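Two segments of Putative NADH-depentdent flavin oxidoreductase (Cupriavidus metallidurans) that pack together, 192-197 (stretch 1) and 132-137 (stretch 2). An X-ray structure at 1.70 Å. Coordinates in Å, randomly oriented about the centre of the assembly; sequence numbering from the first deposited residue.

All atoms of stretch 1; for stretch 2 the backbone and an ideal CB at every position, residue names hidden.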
# COMPACT_ATOMS: atom_id res chain seq x y z
N ILE D 192 22.92 5.76 33.03
CA ILE D 192 22.43 4.43 33.34
C ILE D 192 23.20 3.36 32.60
O ILE D 192 23.58 2.36 33.19
CB ILE D 192 20.92 4.35 33.08
CG1 ILE D 192 20.22 5.21 34.14
CG2 ILE D 192 20.38 2.91 33.06
CD1 ILE D 192 18.86 5.65 33.70
N ALA D 193 23.49 3.60 31.32
CA ALA D 193 24.27 2.64 30.54
C ALA D 193 25.75 2.96 30.48
O ALA D 193 26.56 2.05 30.33
CB ALA D 193 23.70 2.53 29.13
N ASN D 194 26.12 4.23 30.64
CA ASN D 194 27.51 4.66 30.43
C ASN D 194 28.17 4.86 31.81
O ASN D 194 27.87 5.84 32.52
CB ASN D 194 27.55 5.97 29.65
CG ASN D 194 28.94 6.43 29.33
OD1 ASN D 194 29.91 5.95 29.92
ND2 ASN D 194 29.06 7.38 28.40
N HIS D 195 29.01 3.90 32.16
CA HIS D 195 29.83 3.98 33.37
C HIS D 195 31.31 4.13 33.06
O HIS D 195 32.17 3.78 33.91
CB HIS D 195 29.61 2.74 34.22
CG HIS D 195 28.21 2.59 34.70
ND1 HIS D 195 27.70 1.39 35.12
CD2 HIS D 195 27.20 3.50 34.82
CE1 HIS D 195 26.43 1.55 35.45
NE2 HIS D 195 26.11 2.82 35.28
N ARG D 196 31.61 4.68 31.88
CA ARG D 196 32.97 4.86 31.46
C ARG D 196 33.66 5.91 32.32
O ARG D 196 33.02 6.84 32.80
CB ARG D 196 33.03 5.30 30.00
CG ARG D 196 32.47 4.31 29.00
CD ARG D 196 32.60 4.88 27.59
NE ARG D 196 33.98 4.80 27.12
CZ ARG D 196 34.55 3.72 26.58
NH1 ARG D 196 33.89 2.59 26.41
NH2 ARG D 196 35.81 3.79 26.19
N THR D 197 34.96 5.75 32.51
CA THR D 197 35.75 6.72 33.25
C THR D 197 36.73 7.50 32.40
O THR D 197 37.47 8.32 32.96
CB THR D 197 36.51 6.02 34.40
OG1 THR D 197 37.26 4.91 33.88
CG2 THR D 197 35.52 5.54 35.49
N UNK D 132 28.82 -1.84 23.63
CA UNK D 132 28.23 -0.74 24.38
C UNK D 132 29.29 0.14 25.02
O UNK D 132 30.49 -0.24 25.07
CB UNK D 132 27.28 -1.28 25.45
N UNK D 133 28.87 1.30 25.55
CA UNK D 133 29.90 2.08 26.23
C UNK D 133 30.49 1.35 27.44
O UNK D 133 31.68 1.50 27.74
CB UNK D 133 29.32 3.42 26.67
N UNK D 134 29.65 0.56 28.13
CA UNK D 134 30.07 -0.21 29.31
C UNK D 134 29.43 -1.60 29.35
O UNK D 134 28.34 -1.81 28.77
CB UNK D 134 29.72 0.55 30.59
N UNK D 135 30.06 -2.52 30.11
CA UNK D 135 29.68 -3.95 30.22
C UNK D 135 28.50 -4.19 31.20
O UNK D 135 28.59 -4.95 32.19
CB UNK D 135 30.89 -4.77 30.68
N UNK D 136 27.37 -3.56 30.90
CA UNK D 136 26.21 -3.55 31.76
C UNK D 136 25.04 -3.89 30.86
O UNK D 136 24.83 -3.24 29.86
CB UNK D 136 26.02 -2.21 32.47
N UNK D 137 24.31 -4.96 31.19
CA UNK D 137 23.17 -5.35 30.36
C UNK D 137 21.98 -4.44 30.55
O UNK D 137 21.88 -3.77 31.58
CB UNK D 137 22.76 -6.79 30.67

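Position 132 has an extended backbone (phi/psi -162/170), and its CA-to-CB bond runs sideways to stretch 1, with no atom of that stretch within 5.5 Å of the ideal CB. Stretch 1 therefore sets little constraint, and many residues would suit. The deposited residue is A132, which makes no contact across the interface.

At position 133 the CA-to-CB bond points toward stretch 1. The ideal CB lies 3.7 Å from R196 CD, 4.0 Å from N194 CG and 4.8 Å from A193 O, so a compact, largely apolar group fits best; alanine, valine or proline would all be reasonable. Phi of -62° is compatible with a proline ring without demanding one. The residue is P133. P133 CB sits 3.9 Å from R196 CD and 4.1 Å from N194 CG, while P133 CG lies 4.1 Å from A193 O. The backbone contributes the polar part: R196 NH1 donates a hydrogen bond to P133 O (2.8 Å, N-H...O angle 144°), and this oxygen lies at the guanidinium edge, near its plane, where the N-H groups point.

Position 134 also points toward stretch 1, with its ideal CB 3.5 Å from A193 O and 3.8 Å from H195 N. A backbone donor so near favours a short side chain carrying an acceptor; serine or threonine would serve, and alanine would fit but offer no acceptor. The residue is S134, with chi1 at -57° (m). H195 N donates to S134 OG at 2.8 Å and 149°. R196 N is also near S134 OG, at 3.4 Å, but the angle is poor; R196 N instead donates to N194 OD1 (2.9 Å, 161°). Water 1 links the backbones, its oxygen accepting from S134 N at 3.2 Å and donating to A193 O at 2.8 Å.

At position 135 CA-to-CB points away and the ideal CB has no neighbour from stretch 1 within 5.5 Å, leaving the choice open. It is A135.

Position 136 turns toward stretch 1 again. Its ideal CB is 4.8 Å from both H195 ND1 and A193 O, leaving room for a modest extension; valine, isoleucine, threonine or leucine are plausible, and phi/psi of -131/122 suits beta-branched residues. The residue is V136, with chi1 -169° (t); V136 CG2 comes to 3.7 Å from H195 ND1, approaching the imidazole obliquely.

Position 137 is out of reach of stretch 1, which gives no basis for choosing; phi of -74° permits proline, and P137 is deposited.

Stretch 2 (132-137) APSAVP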
# COMPACT_ATOMS: atom_id res chain seq x y z
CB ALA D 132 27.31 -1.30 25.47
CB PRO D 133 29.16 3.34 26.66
CG PRO D 133 27.71 3.03 26.56
CD PRO D 133 27.62 2.07 25.38
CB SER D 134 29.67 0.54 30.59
OG SER D 134 30.22 1.87 30.67
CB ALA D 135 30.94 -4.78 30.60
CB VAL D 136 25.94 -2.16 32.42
CG1 VAL D 136 24.88 -2.29 33.51
CG2 VAL D 136 27.22 -1.58 32.99
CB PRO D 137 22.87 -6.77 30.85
CG PRO D 137 23.25 -6.69 32.30
CD PRO D 137 24.46 -5.83 32.36
O HOH W 1 26.48 0.27 28.18
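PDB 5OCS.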